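Local coordinates for polysaccharide deacetylase (Streptococcus pyogenes, PDB 6DQ3), which probably uses zinc to remove N-acetyl groups from the cell wall linkage unit of streptococcal rhamnopolysaccharides, as a carbohydrate esterase family 4 enzyme, at residues 18-23 / 27-32; 32-37 / 84-89; 12-17 / 42-47. All coordinates share one frame; numbering follows the deposited sequence.

Overall arrangement
Contact 1 lies at the surface, in the long loop between strand 8-14 and helix 34-46, and is the most polar of the three: a zinc ligand, a CH-pi contact and weak hydrogen bonds. Contact 2 follows it along the chain, sharing Val32, and is partly buried where helix 34-46 meets helix 81-93. Contact 3, fully buried, sets the same helix 34-46 against strand 8-14 mainly through methyl groups, with one tyrosine hydroxyl. The three adjoin: Pro34 of contact 2 packs on His18 of contact 1, Ala16 of segment 12-17 pairs by backbone with Val32, and Phe37 of contact 2 meets the Tyr14 ring of contact 3.

Contact 1 (18-23 / 27-32); sequences HVMSPE and NANLIV. With ZN (zinc ion), chain F.
His18 carries CG between its backbone N and carbonyl carbon (chi1 56°), which swings the imidazole over Ile31, whose CG1 stands beside the backbone N (chi1 -59°), leaving CG2 anti to that N and facing the ring. CG2 sits 4.0 Å from the ring centroid of His18 and almost on the ring normal, a CH-pi contact over the face. The other branch of the isoleucine runs along the same ring toward the metal: CD1 of Ile31 is 3.6 Å from NE2 of His18. That nitrogen binds a zinc ion at 2.1 Å, with OE2 of Glu24 as a further ligand, while ND1 on the other side of the ring is hydrogen-bonded to Asp82. The backbone joins the two arms weakly here, His18 N to Val32 O at 3.3 Å. Farther out, Met20 bends at its last torsion and offers SD to ND2 of Asn29, a long and weak but fairly straight hydrogen bond of 3.7 Å. The amide is held from its other end, because OD1 of Asn29 accepts from N of Ile31 at 3.1 Å in an Asx turn, the donor standing above the carbonyl plane. The two arms run nearly antiparallel, as the sides of an irregular loop between strand 8-14 and helix 34-46. With one ring nitrogen on zinc, the other on a carboxylate and a methyl over one face, the imidazole is fixed in its rotation; Asp82 may polarise the ring and so favour zinc binding by NE2.

Contact 2 (32-37 / 84-89); sequences VNPDLF and YNVAYP
Pro34 and Val86 meet where two helices pack, the first turn of helix 34-46 against helix 81-93, in the carbohydrate esterase 4 domain, a distorted beta/alpha barrel. The apolar part is small. CG of Pro34 is 3.7 Å from CG1 of Val86, and CB of the proline lies nearly as close to the same methyl, so one branch of the valine rests against one edge of the pyrrolidine ring. That branch stands anti to the valine backbone N (chi1 -175°), which aims it across the interface. One turn further along helix 34-46, Phe37 reaches over with its CE2 corner, 4.1 Å from CB of Ala87.

Phe37 also has an edge contact with a polar atom. The carbonyl O of Ala87 lies in the plane of the ring, 3.8 Å from CE2 of Phe37, a long edge approach consistent with a weak attraction between the ring rim and the oxygen. Elsewhere the ring meets Tyr14 edge to face and touches Ile90 and Leu91 of the opposing helix, so it is buried between that helix and strand 8-14.

No hydrogen bond crosses the interface; the polar bonds here shape each helix by itself. Helix 81-93 has a wider, pi-type turn at 84-87 and a kink at Pro89, whose nitrogen carries no hydrogen to bond with the turn before. Helix 34-46 starts with Asn33 as N-cap, and Phe37 N bonds to Asn33 O at 3.0 Å. The capping bond itself runs from N of Asp35 to OD1 of Asn33 at 2.6 Å, with the donor in the carbonyl plane, and is bent, with an N-H...O angle of 136°.

Contact 3 (12-17 / 42-47); sequences LMYHAI and QKMKDE. With ACT (acetate ion), chain C.
NE2 of His15 gives its hydrogen to O of a bound acetate at 2.7 Å, nearly straight at 167°, and the acetate also takes a hydrogen bond from N of Ser174. The acetate carbon lies in the plane of the imidazole, beyond its edge. His15 stands just past the end of strand 8-14 and touches Asp78, a ligand of a second zinc ion together with His133 and His137.

The contact with helix 34-46 is made on the other side of the strand. There Leu12 and Met44 reach toward each other tip to tip, CD1 of Leu12 being 3.6 Å from CE of Met44. The same methyl lies 3.9 Å from OH of Tyr14, which comes from the opposite direction. Met44 extends straight as far as SD, and then its last torsion, -131°, away from the usual staggered values, sets CE against both Leu12 CD1 and the Tyr14 hydroxyl. Leu224 also meets Met44, the Tyr14 ring stacks on Phe76, and its hydroxyl is hydrogen-bonded to OE1 of Gln40, one turn before Met44 on the helix.

Leu12 and Tyr14, alternate strand residues, thus face the helix, the first with a methyl and the second with its hydroxyl, and the buried tyrosine hydroxyl is satisfied from that helix. Across the strand's end His15 offers an N-H to a carboxylate; since acetate is the expected product of deacetylation, its position is consistent with a product-like pose, although it probably comes from the crystallisation liquor.

Contact 1 (18-23 / 27-32)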
# COMPACT_ATOMS: atom_id res chain seq x y z
N HIS A 18 -15.02 0.72 5.35
CA HIS A 18 -16.27 1.47 5.30
C HIS A 18 -17.33 0.70 6.08
O HIS A 18 -17.15 -0.46 6.44
CB HIS A 18 -16.72 1.74 3.86
CG HIS A 18 -16.87 0.52 3.00
ND1 HIS A 18 -15.88 0.07 2.15
CD2 HIS A 18 -17.92 -0.32 2.83
CE1 HIS A 18 -16.30 -1.00 1.51
NE2 HIS A 18 -17.54 -1.27 1.90
N VAL A 19 -18.43 1.40 6.37
CA VAL A 19 -19.57 0.76 6.99
C VAL A 19 -20.18 -0.22 5.99
O VAL A 19 -20.37 0.10 4.81
CB VAL A 19 -20.60 1.81 7.44
CG1 VAL A 19 -21.86 1.10 7.91
CG2 VAL A 19 -20.03 2.68 8.53
N MET A 20 -20.50 -1.42 6.47
CA MET A 20 -20.97 -2.47 5.58
C MET A 20 -22.39 -2.21 5.10
O MET A 20 -23.22 -1.62 5.80
CB MET A 20 -20.91 -3.83 6.27
CG MET A 20 -19.53 -4.46 6.33
SD MET A 20 -19.60 -6.13 7.03
CE MET A 20 -19.56 -5.77 8.79
N SER A 21 -22.67 -2.66 3.88
CA SER A 21 -24.03 -2.67 3.35
C SER A 21 -24.81 -3.84 3.94
O SER A 21 -24.21 -4.80 4.43
CB SER A 21 -24.01 -2.79 1.83
OG SER A 21 -23.48 -4.04 1.45
N PRO A 22 -26.14 -3.79 3.88
CA PRO A 22 -26.94 -4.90 4.43
C PRO A 22 -26.52 -6.26 3.90
O PRO A 22 -26.50 -7.24 4.66
CB PRO A 22 -28.37 -4.55 4.01
CG PRO A 22 -28.37 -3.06 3.83
CD PRO A 22 -26.98 -2.71 3.33
N GLU A 23 -26.18 -6.35 2.61
CA GLU A 23 -25.79 -7.63 2.03
C GLU A 23 -24.39 -8.05 2.46
O GLU A 23 -24.11 -9.25 2.56
CB GLU A 23 -25.88 -7.57 0.50
CG GLU A 23 -27.30 -7.49 -0.04
CD GLU A 23 -27.35 -7.52 -1.56
OE1 GLU A 23 -26.41 -6.99 -2.20
OE2 GLU A 23 -28.32 -8.08 -2.12
N ASN A 27 -22.45 -12.24 4.90
CA ASN A 27 -21.36 -13.17 4.61
C ASN A 27 -20.05 -12.59 5.12
O ASN A 27 -19.77 -11.41 4.93
CB ASN A 27 -21.26 -13.45 3.11
CG ASN A 27 -22.54 -14.04 2.54
OD1 ASN A 27 -23.05 -15.04 3.04
ND2 ASN A 27 -23.06 -13.41 1.49
N ALA A 28 -19.25 -13.45 5.75
CA ALA A 28 -17.95 -13.02 6.25
C ALA A 28 -17.11 -12.47 5.10
O ALA A 28 -17.06 -13.04 4.01
CB ALA A 28 -17.23 -14.19 6.92
N ASN A 29 -16.44 -11.35 5.36
CA ASN A 29 -15.64 -10.68 4.35
C ASN A 29 -14.44 -10.06 5.05
O ASN A 29 -14.11 -10.43 6.18
CB ASN A 29 -16.51 -9.66 3.60
CG ASN A 29 -17.11 -8.61 4.51
OD1 ASN A 29 -16.41 -8.04 5.35
ND2 ASN A 29 -18.40 -8.37 4.36
N LEU A 30 -13.78 -9.11 4.38
CA LEU A 30 -12.54 -8.53 4.88
C LEU A 30 -12.60 -7.02 5.01
O LEU A 30 -11.55 -6.36 5.03
CB LEU A 30 -11.38 -8.94 3.97
CG LEU A 30 -11.21 -10.45 3.76
CD1 LEU A 30 -10.30 -10.74 2.58
CD2 LEU A 30 -10.67 -11.11 5.02
N ILE A 31 -13.79 -6.45 5.10
CA ILE A 31 -13.93 -5.01 5.25
C ILE A 31 -13.68 -4.63 6.70
O ILE A 31 -14.26 -5.22 7.62
CB ILE A 31 -15.31 -4.53 4.79
CG1 ILE A 31 -15.56 -4.90 3.33
CG2 ILE A 31 -15.42 -3.01 4.97
CD1 ILE A 31 -17.01 -4.70 2.90
N VAL A 32 -12.82 -3.64 6.91
CA VAL A 32 -12.53 -3.14 8.25
C VAL A 32 -13.52 -2.03 8.59
O VAL A 32 -13.74 -1.12 7.79
CB VAL A 32 -11.09 -2.64 8.36
CG1 VAL A 32 -10.87 -1.99 9.72
CG2 VAL A 32 -10.12 -3.77 8.11
ZN ZN F . -18.78 -2.39 0.59

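Contact 2 (32-37 / 84-89)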
# COMPACT_ATOMS: atom_id res chain seq x y z
N VAL A 32 -12.82 -3.64 6.91
CA VAL A 32 -12.53 -3.14 8.25
C VAL A 32 -13.52 -2.03 8.59
O VAL A 32 -13.74 -1.12 7.79
CB VAL A 32 -11.09 -2.64 8.36
CG1 VAL A 32 -10.87 -1.99 9.72
CG2 VAL A 32 -10.12 -3.77 8.11
N ASN A 33 -14.09 -2.10 9.79
CA ASN A 33 -14.99 -1.06 10.26
C ASN A 33 -14.21 0.23 10.47
O ASN A 33 -13.11 0.20 11.04
CB ASN A 33 -15.65 -1.50 11.57
CG ASN A 33 -16.67 -0.51 12.07
OD1 ASN A 33 -16.33 0.61 12.45
ND2 ASN A 33 -17.93 -0.92 12.10
N PRO A 34 -14.72 1.38 10.01
CA PRO A 34 -14.01 2.65 10.26
C PRO A 34 -13.65 2.86 11.73
O PRO A 34 -12.54 3.30 12.03
CB PRO A 34 -14.99 3.71 9.75
CG PRO A 34 -15.83 2.98 8.72
CD PRO A 34 -15.95 1.57 9.23
N ASP A 35 -14.57 2.56 12.65
CA ASP A 35 -14.27 2.75 14.07
C ASP A 35 -13.03 1.96 14.47
O ASP A 35 -12.19 2.45 15.23
CB ASP A 35 -15.47 2.36 14.93
CG ASP A 35 -16.63 3.32 14.78
OD1 ASP A 35 -16.40 4.52 14.54
OD2 ASP A 35 -17.79 2.87 14.92
N LEU A 36 -12.90 0.73 13.98
CA LEU A 36 -11.74 -0.09 14.31
C LEU A 36 -10.46 0.49 13.71
O LEU A 36 -9.41 0.50 14.36
CB LEU A 36 -11.95 -1.53 13.84
CG LEU A 36 -10.76 -2.48 14.00
CD1 LEU A 36 -10.37 -2.60 15.47
CD2 LEU A 36 -11.06 -3.85 13.42
N PHE A 37 -10.53 0.97 12.46
CA PHE A 37 -9.37 1.63 11.87
C PHE A 37 -8.94 2.81 12.72
O PHE A 37 -7.75 2.98 13.02
CB PHE A 37 -9.71 2.06 10.44
CG PHE A 37 -8.57 2.71 9.71
CD1 PHE A 37 -7.36 2.06 9.57
CD2 PHE A 37 -8.72 3.97 9.17
CE1 PHE A 37 -6.31 2.66 8.90
CE2 PHE A 37 -7.68 4.58 8.51
CZ PHE A 37 -6.47 3.92 8.37
N TYR A 84 -10.47 7.70 0.05
CA TYR A 84 -10.65 9.15 0.15
C TYR A 84 -11.79 9.51 1.09
O TYR A 84 -11.68 10.47 1.87
CB TYR A 84 -10.90 9.73 -1.23
CG TYR A 84 -11.17 11.21 -1.26
CD1 TYR A 84 -10.14 12.12 -1.08
CD2 TYR A 84 -12.44 11.71 -1.51
CE1 TYR A 84 -10.37 13.48 -1.12
CE2 TYR A 84 -12.68 13.06 -1.55
CZ TYR A 84 -11.64 13.95 -1.36
OH TYR A 84 -11.87 15.30 -1.40
N ASN A 85 -12.91 8.78 1.03
CA ASN A 85 -14.08 9.18 1.81
C ASN A 85 -13.96 8.79 3.28
O ASN A 85 -14.49 9.49 4.14
CB ASN A 85 -15.36 8.53 1.25
CG ASN A 85 -15.79 9.12 -0.08
OD1 ASN A 85 -15.51 10.28 -0.39
ND2 ASN A 85 -16.49 8.32 -0.87
N VAL A 86 -13.29 7.68 3.58
CA VAL A 86 -13.31 7.13 4.93
C VAL A 86 -11.91 7.12 5.53
O VAL A 86 -11.68 7.72 6.58
CB VAL A 86 -13.92 5.72 4.92
CG1 VAL A 86 -14.06 5.18 6.33
CG2 VAL A 86 -15.28 5.73 4.22
N ALA A 87 -10.96 6.45 4.87
CA ALA A 87 -9.64 6.27 5.48
C ALA A 87 -8.90 7.60 5.63
O ALA A 87 -8.28 7.86 6.66
CB ALA A 87 -8.82 5.27 4.67
N TYR A 88 -8.94 8.43 4.59
CA TYR A 88 -8.13 9.65 4.57
C TYR A 88 -8.46 10.61 5.71
O TYR A 88 -7.52 11.12 6.35
CB TYR A 88 -8.29 10.31 3.19
CG TYR A 88 -7.64 11.65 3.02
CD1 TYR A 88 -6.27 11.80 3.22
CD2 TYR A 88 -8.38 12.76 2.65
CE1 TYR A 88 -5.67 13.03 3.07
CE2 TYR A 88 -7.78 13.99 2.50
CZ TYR A 88 -6.43 14.12 2.70
OH TYR A 88 -5.83 15.34 2.54
N PRO A 89 -9.72 10.92 6.01
CA PRO A 89 -9.99 11.78 7.17
C PRO A 89 -9.44 11.22 8.47
O PRO A 89 -8.92 11.97 9.31
CB PRO A 89 -11.53 11.86 7.22
CG PRO A 89 -11.96 11.57 5.82
CD PRO A 89 -10.94 10.61 5.24

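Contact 3 (12-17 / 42-47)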
# COMPACT_ATOMS: atom_id res chain seq x y z
N LEU A 12 1.66 -2.74 6.67
CA LEU A 12 0.28 -3.16 6.82
C LEU A 12 -0.44 -3.07 5.49
O LEU A 12 -0.30 -2.10 4.74
CB LEU A 12 -0.43 -2.29 7.87
CG LEU A 12 0.23 -2.25 9.24
CD1 LEU A 12 -0.66 -1.48 10.22
CD2 LEU A 12 0.55 -3.63 9.77
N MET A 13 -1.22 -4.11 5.19
CA MET A 13 -1.99 -4.18 3.95
C MET A 13 -3.47 -4.07 4.29
O MET A 13 -4.07 -5.02 4.80
CB MET A 13 -1.71 -5.47 3.19
CG MET A 13 -2.59 -5.63 1.95
SD MET A 13 -2.22 -7.09 0.97
CE MET A 13 -2.41 -8.38 2.19
N TYR A 14 -4.04 -2.91 3.99
CA TYR A 14 -5.47 -2.64 4.08
C TYR A 14 -6.09 -2.72 2.68
O TYR A 14 -5.42 -2.56 1.67
CB TYR A 14 -5.74 -1.23 4.64
CG TYR A 14 -5.45 -1.03 6.11
CD1 TYR A 14 -4.20 -0.61 6.53
CD2 TYR A 14 -6.43 -1.24 7.07
CE1 TYR A 14 -3.92 -0.42 7.86
CE2 TYR A 14 -6.16 -1.05 8.40
CZ TYR A 14 -4.91 -0.64 8.80
OH TYR A 14 -4.64 -0.45 10.13
N HIS A 15 -7.41 -2.95 2.65
CA HIS A 15 -8.17 -2.84 1.41
C HIS A 15 -9.38 -1.97 1.70
O HIS A 15 -9.26 -0.73 1.75
CB HIS A 15 -8.54 -4.22 0.87
CG HIS A 15 -7.43 -4.85 0.08
ND1 HIS A 15 -6.34 -5.44 0.68
CD2 HIS A 15 -7.24 -4.96 -1.26
CE1 HIS A 15 -5.52 -5.91 -0.26
NE2 HIS A 15 -6.05 -5.64 -1.44
N ALA A 16 -10.52 -2.59 1.96
CA ALA A 16 -11.76 -1.83 2.18
C ALA A 16 -11.88 -1.36 3.62
O ALA A 16 -11.66 -2.12 4.56
CB ALA A 16 -12.97 -2.69 1.82
N ILE A 17 -12.27 -0.10 3.79
CA ILE A 17 -12.62 0.45 5.09
C ILE A 17 -13.89 1.26 4.92
O ILE A 17 -13.85 2.37 4.38
CB ILE A 17 -11.51 1.31 5.71
CG1 ILE A 17 -10.21 0.50 5.79
CG2 ILE A 17 -11.92 1.80 7.09
CD1 ILE A 17 -9.04 1.23 6.41
N GLN A 42 -5.08 5.13 16.50
CA GLN A 42 -4.90 5.72 17.82
C GLN A 42 -3.84 4.96 18.62
O GLN A 42 -2.97 5.56 19.25
CB GLN A 42 -6.23 5.73 18.57
CG GLN A 42 -6.15 6.30 19.98
CD GLN A 42 -7.44 6.12 20.74
OE1 GLN A 42 -8.30 5.33 20.36
NE2 GLN A 42 -7.59 6.85 21.84
N LYS A 43 -3.91 3.62 18.59
CA LYS A 43 -2.97 2.82 19.37
C LYS A 43 -1.56 2.92 18.81
O LYS A 43 -0.58 2.98 19.57
CB LYS A 43 -3.45 1.37 19.42
CG LYS A 43 -2.66 0.47 20.35
CD LYS A 43 -2.91 0.78 21.81
CE LYS A 43 -1.93 0.00 22.68
NZ LYS A 43 -2.31 0.02 24.12
N MET A 44 -1.42 2.94 17.48
CA MET A 44 -0.10 3.14 16.89
C MET A 44 0.48 4.50 17.29
O MET A 44 1.67 4.61 17.61
CB MET A 44 -0.17 3.03 15.37
CG MET A 44 -0.45 1.62 14.87
SD MET A 44 -0.47 1.54 13.07
CE MET A 44 -2.00 0.65 12.80
N LYS A 45 -0.36 5.54 17.27
CA LYS A 45 0.12 6.88 17.63
C LYS A 45 0.56 6.92 19.09
O LYS A 45 1.63 7.45 19.41
CB LYS A 45 -0.98 7.90 17.36
CG LYS A 45 -0.49 9.34 17.24
CD LYS A 45 0.25 9.56 15.92
CE LYS A 45 0.63 11.02 15.69
NZ LYS A 45 1.37 11.19 14.41
N ASP A 46 -0.26 6.36 19.98
CA ASP A 46 0.07 6.35 21.40
C ASP A 46 1.37 5.60 21.66
O ASP A 46 2.14 5.96 22.56
CB ASP A 46 -1.07 5.73 22.20
CG ASP A 46 -2.30 6.63 22.28
OD1 ASP A 46 -2.21 7.80 21.87
OD2 ASP A 46 -3.35 6.16 22.77
N GLU A 47 1.62 4.53 20.91
CA GLU A 47 2.84 3.76 21.03
C GLU A 47 4.03 4.42 20.35
O GLU A 47 5.12 3.84 20.34
CB GLU A 47 2.63 2.36 20.44
CG GLU A 47 1.79 1.45 21.33
CD GLU A 47 2.57 0.94 22.53
OE1 GLU A 47 3.67 0.40 22.32
OE2 GLU A 47 2.09 1.08 23.67
C ACT C . -4.14 -6.77 -4.43
O ACT C . -4.89 -5.92 -3.91
OXT ACT C . -4.16 -7.13 -5.62
CH3 ACT C . -3.16 -7.38 -3.56